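Local coordinates for protein L-lysine 6-oxidase (PDB 3WEU) that oxidises the side-chain amine of free L-lysine with a cysteine tryptophylquinone cofactor, releasing ammonium and the hydrogen peroxide that makes it antibacterial, at residues V46-K50 with S627-R633; F513-I518 with Q584-D588. One frame throughout, in Å; residues are numbered along the deposited sequence.

Contact 1. Residues V46-K50 with S627-R633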
# COMPACT_ATOMS: atom_id res chain seq x y z
N VAL A 46 -6.12 30.00 -31.16
CA VAL A 46 -6.99 29.46 -30.11
C VAL A 46 -7.44 30.52 -29.12
O VAL A 46 -6.66 31.35 -28.66
CB VAL A 46 -6.24 28.35 -29.35
CG1 VAL A 46 -5.02 28.93 -28.67
CG2 VAL A 46 -7.12 27.70 -28.28
N VAL A 47 -8.73 30.48 -28.81
CA VAL A 47 -9.26 31.32 -27.76
C VAL A 47 -9.05 30.58 -26.46
O VAL A 47 -8.19 31.00 -25.70
CB VAL A 47 -10.74 31.65 -28.03
CG1 VAL A 47 -11.31 32.49 -26.90
CG2 VAL A 47 -10.88 32.35 -29.40
N ASN A 48 -9.82 29.52 -26.16
CA ASN A 48 -9.58 28.71 -24.97
C ASN A 48 -9.07 27.31 -25.27
O ASN A 48 -9.58 26.68 -26.17
CB ASN A 48 -10.85 28.61 -24.14
CG ASN A 48 -11.29 29.95 -23.56
OD1 ASN A 48 -10.52 30.82 -23.23
ND2 ASN A 48 -12.56 30.13 -23.50
N PHE A 49 -8.08 26.84 -24.52
CA PHE A 49 -7.56 25.52 -24.75
C PHE A 49 -8.52 24.44 -24.24
O PHE A 49 -8.45 23.26 -24.67
CB PHE A 49 -6.24 25.36 -24.02
CG PHE A 49 -5.14 26.16 -24.57
CD1 PHE A 49 -4.71 27.33 -23.94
CD2 PHE A 49 -4.48 25.73 -25.75
CE1 PHE A 49 -3.64 28.07 -24.45
CE2 PHE A 49 -3.39 26.49 -26.25
CZ PHE A 49 -3.01 27.64 -25.62
N LYS A 50 -9.34 24.83 -23.27
CA LYS A 50 -10.25 23.91 -22.60
C LYS A 50 -11.69 24.33 -22.91
O LYS A 50 -11.98 25.48 -23.18
CB LYS A 50 -10.08 23.91 -21.09
CG LYS A 50 -8.67 23.55 -20.64
CD LYS A 50 -8.65 23.25 -19.18
CE LYS A 50 -7.24 23.09 -18.64
NZ LYS A 50 -7.16 22.83 -17.22
N SER A 627 -5.55 16.91 -16.67
CA SER A 627 -6.29 17.85 -17.43
C SER A 627 -6.70 19.05 -16.66
O SER A 627 -7.23 20.01 -17.26
CB SER A 627 -7.50 17.25 -18.17
OG SER A 627 -8.50 16.84 -17.28
N ALA A 628 -6.48 19.03 -15.34
CA ALA A 628 -6.84 20.16 -14.51
C ALA A 628 -5.79 21.27 -14.58
O ALA A 628 -6.06 22.40 -14.16
CB ALA A 628 -6.97 19.72 -13.08
N LEU A 629 -4.62 20.96 -15.10
CA LEU A 629 -3.48 21.91 -15.05
C LEU A 629 -3.62 23.05 -16.02
O LEU A 629 -4.40 23.00 -16.97
CB LEU A 629 -2.13 21.23 -15.26
CG LEU A 629 -1.86 20.19 -14.17
CD1 LEU A 629 -0.78 19.17 -14.52
CD2 LEU A 629 -1.47 20.84 -12.86
N ALA A 630 -2.89 24.12 -15.73
CA ALA A 630 -2.99 25.34 -16.48
C ALA A 630 -2.26 25.26 -17.81
O ALA A 630 -1.29 24.51 -17.98
CB ALA A 630 -2.37 26.46 -15.69
N PHE A 631 -2.66 26.14 -18.71
CA PHE A 631 -1.88 26.44 -19.89
C PHE A 631 -1.19 27.76 -19.65
O PHE A 631 -1.85 28.79 -19.32
CB PHE A 631 -2.78 26.58 -21.11
CG PHE A 631 -3.26 25.27 -21.63
CD1 PHE A 631 -4.26 24.57 -20.97
CD2 PHE A 631 -2.59 24.65 -22.68
CE1 PHE A 631 -4.64 23.30 -21.40
CE2 PHE A 631 -2.97 23.38 -23.13
CZ PHE A 631 -4.02 22.72 -22.48
N ILE A 632 0.10 27.74 -19.82
CA ILE A 632 0.94 28.94 -19.63
C ILE A 632 0.95 29.69 -20.95
O ILE A 632 1.34 29.16 -21.97
CB ILE A 632 2.39 28.59 -19.21
CG1 ILE A 632 2.38 27.57 -18.09
CG2 ILE A 632 3.18 29.83 -18.83
CD1 ILE A 632 1.56 27.93 -16.84
N ARG A 633 0.49 30.94 -20.92
CA ARG A 633 0.34 31.70 -22.12
C ARG A 633 0.56 33.21 -21.97
O ARG A 633 0.45 33.76 -20.86
CB ARG A 633 -1.01 31.37 -22.68
CG ARG A 633 -2.00 32.44 -22.88
CD ARG A 633 -3.29 31.92 -23.45
NE ARG A 633 -3.44 32.27 -24.81
CZ ARG A 633 -4.52 31.96 -25.53
NH1 ARG A 633 -5.51 31.24 -25.00
NH2 ARG A 633 -4.64 32.38 -26.75
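R633 and K50, one from each segment, reach across to backbone carbonyls of the other and so fasten the contact at both ends. R633 grips two successive carbonyls with the two terminal nitrogens of its guanidinium. NH1 of R633 lies 2.8 Å from O of V47, and NH2 of R633 lies 3.0 Å from O of V46, this second bond being the straighter at 162° and close to the guanidinium plane. A bend in the arginine chain at chi3 (-107°) turns the head group to face both carbonyls, which hold it against rotation. At the other end K50 is extended beyond CG, and its NZ bonds O of S627 and O of L629, each 2.8 Å from that nitrogen; on L629 the ammonium stands above the carbonyl plane. E649 and N651 supply further acceptors, so the buried charge is met by several oxygens, mostly of the backbone.

Between these two anchors the rings of F49 and F631 form an offset stack, nearly parallel, with centroids 4.2 Å apart. The displacement brings CB of F49 over the centre of the F631 ring as a CH-pi contact, while CE of K50 passes that ring at its edge. CG2 of V46, from the same loop, rests on the opposite face of F49, and CE1 of F49 also meets NH1 of R633 at 3.7 Å.

F251 meets the F631 ring and P253 touches F49, enlarging the apolar layer. Residues 46-50, part of the loop between strands 42-43 and 58-66 of the N-terminal region, are thereby pinned to the chain leaving helix 619-625 and to strand 631-634, whose antiparallel partner is strand 645-648.

Contact 2. Residues F513-I518 with Q584-D588; sequences FFNCTI and QSPWD. With EDO (1,2-ethanediol), chain K; EDO (1,2-ethanediol), chain H; EDO (1,2-ethanediol), chain J.
S585 and C516 meet where helix 510-515 ends, and the packing here is tight. OG of S585 gives its hydrogen to O of C516 at 2.8 Å, in the carbonyl plane and on a lone pair. With OG anti to the backbone N (chi1 -170°), the hydroxyl also faces the edge of the F513 ring, while CB of S585 packs 3.5 Å from SG of C516. A water lies within hydrogen-bonding distance of O of T517 and O of S585, though it has more acceptors around it than protons to give.

Equally close, T517 lies over one face of the W587 indole, its CB 3.6 Å from the centroid of the six-membered ring and its CG2 3.2 Å from CZ3 of W587; CG2 of I518 touches CD1 of W587. The looser margin is at the indole rim and by OG1 of T517, where ethanediols, probably from the crystallisation liquor, sit. One bonds OG1 of T517 and O of F514; another takes the indole N-H, 3.1 Å between NE1 of W587 and its O2.

C516, the centre of an inverse gamma turn, carries the thioether to the modified tryptophan at position 581. The S585 contacts thus lie beside the cysteine tryptophylquinone cross-link, the cofactor site of this oxidase.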
# COMPACT_ATOMS: atom_id res chain seq x y z
N PHE A 513 5.15 12.89 -17.30
CA PHE A 513 4.69 14.23 -16.94
C PHE A 513 4.95 14.48 -15.47
O PHE A 513 5.54 15.52 -15.11
CB PHE A 513 3.21 14.37 -17.31
CG PHE A 513 2.59 15.78 -17.15
CD1 PHE A 513 3.30 16.91 -17.17
CD2 PHE A 513 1.23 15.90 -17.10
CE1 PHE A 513 2.68 18.18 -17.13
CE2 PHE A 513 0.60 17.14 -17.06
CZ PHE A 513 1.36 18.29 -17.06
N PHE A 514 4.58 13.55 -14.58
CA PHE A 514 4.77 13.73 -13.16
C PHE A 514 6.27 13.85 -12.81
O PHE A 514 6.60 14.52 -11.90
CB PHE A 514 4.14 12.52 -12.39
CG PHE A 514 4.24 12.64 -10.93
CD1 PHE A 514 3.42 13.51 -10.24
CD2 PHE A 514 5.15 11.86 -10.20
CE1 PHE A 514 3.49 13.64 -8.86
CE2 PHE A 514 5.23 11.99 -8.82
CZ PHE A 514 4.42 12.88 -8.14
N ASN A 515 7.13 13.13 -13.50
CA ASN A 515 8.55 13.13 -13.20
C ASN A 515 9.34 14.24 -13.94
O ASN A 515 10.52 14.49 -13.60
CB ASN A 515 9.20 11.81 -13.75
CG ASN A 515 8.77 10.54 -13.01
OD1 ASN A 515 8.44 10.57 -11.86
ND2 ASN A 515 8.79 9.42 -13.72
N CYS A 516 8.76 14.78 -15.02
CA CYS A 516 9.47 15.80 -15.86
C CYS A 516 9.44 17.16 -15.16
O CYS A 516 8.68 18.06 -15.52
CB CYS A 516 8.82 15.91 -17.23
SG CYS A 516 9.69 17.03 -18.33
N THR A 517 10.21 17.30 -14.12
CA THR A 517 10.12 18.46 -13.27
C THR A 517 11.53 19.01 -13.08
O THR A 517 12.05 19.81 -13.93
CB THR A 517 9.42 18.12 -11.93
OG1 THR A 517 10.10 17.05 -11.33
CG2 THR A 517 8.00 17.65 -12.19
N ILE A 518 12.20 18.54 -12.03
CA ILE A 518 13.55 18.88 -11.72
C ILE A 518 14.30 17.59 -11.36
O ILE A 518 13.67 16.54 -11.06
CB ILE A 518 13.68 19.88 -10.59
CG1 ILE A 518 13.06 19.40 -9.25
CG2 ILE A 518 12.98 21.19 -11.02
CD1 ILE A 518 13.98 18.54 -8.41
N GLN A 584 7.83 22.21 -21.72
CA GLN A 584 6.89 21.11 -21.93
C GLN A 584 6.23 20.60 -20.67
O GLN A 584 5.22 19.91 -20.73
CB GLN A 584 7.56 19.95 -22.69
CG GLN A 584 6.78 19.56 -23.90
CD GLN A 584 7.04 20.52 -25.09
OE1 GLN A 584 7.50 21.65 -24.93
NE2 GLN A 584 6.66 20.08 -26.25
N SER A 585 6.80 20.94 -19.53
CA SER A 585 6.35 20.45 -18.24
C SER A 585 6.77 21.53 -17.24
O SER A 585 7.82 21.46 -16.63
CB SER A 585 6.96 19.11 -17.91
OG SER A 585 6.29 18.62 -16.78
N PRO A 586 6.01 22.62 -17.20
CA PRO A 586 6.39 23.78 -16.41
C PRO A 586 6.48 23.47 -14.95
O PRO A 586 5.87 22.49 -14.46
CB PRO A 586 5.23 24.78 -16.66
CG PRO A 586 4.68 24.36 -17.94
CD PRO A 586 4.76 22.86 -17.95
N TRP A 587 7.24 24.27 -14.23
CA TRP A 587 7.45 24.07 -12.80
C TRP A 587 7.22 25.28 -11.97
O TRP A 587 6.49 25.20 -10.96
CB TRP A 587 8.82 23.46 -12.57
CG TRP A 587 9.00 22.80 -11.26
CD1 TRP A 587 9.95 23.08 -10.30
CD2 TRP A 587 8.24 21.70 -10.76
NE1 TRP A 587 9.80 22.22 -9.26
CE2 TRP A 587 8.76 21.36 -9.51
CE3 TRP A 587 7.16 21.01 -11.24
CZ2 TRP A 587 8.25 20.34 -8.74
CZ3 TRP A 587 6.62 19.99 -10.45
CH2 TRP A 587 7.17 19.68 -9.22
N ASP A 588 7.86 26.40 -12.33
CA ASP A 588 7.73 27.64 -11.58
C ASP A 588 7.05 28.64 -12.50
O ASP A 588 7.63 29.04 -13.50
CB ASP A 588 9.09 28.12 -11.15
CG ASP A 588 9.90 27.01 -10.51
OD1 ASP A 588 10.67 26.33 -11.21
OD2 ASP A 588 9.70 26.79 -9.32
C1 EDO K . 8.10 14.55 -8.93
O1 EDO K . 8.59 14.36 -10.25
C2 EDO K . 8.01 16.04 -8.77
O2 EDO K . 9.33 16.62 -8.72
C1 EDO H . 6.16 7.98 -11.51
O1 EDO H . 7.15 8.72 -10.79
C2 EDO H . 6.69 6.64 -11.97
O2 EDO H . 7.80 6.84 -12.86
C1 EDO J . 9.01 22.14 -5.11
O1 EDO J . 8.11 22.35 -6.20
C2 EDO J . 10.33 22.78 -5.54
O2 EDO J . 11.06 21.89 -6.41
O HOH W 1 10.63 20.63 -16.30

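The centres of the two contacts lie about 16 Å apart, yet they touch directly: CD1 of L629 in contact 1 comes within 3.4 Å of CZ of F513 in contact 2, and CG1 of I632 meets CG of P586 at 3.9 Å. F251 links them as well, its ring meeting those of F631 and F513. An anchor and a cofactor site can thus share one body of packing. In sequence, both segments of contact 2 fall between those of contact 1, which are 577 residues apart. Contact 2 holds C516 of the quinone cross-link, whereas contact 1 ties an N-terminal loop to strand 631-634 and the residues before it, which pack on contact 2 through L629 and I632.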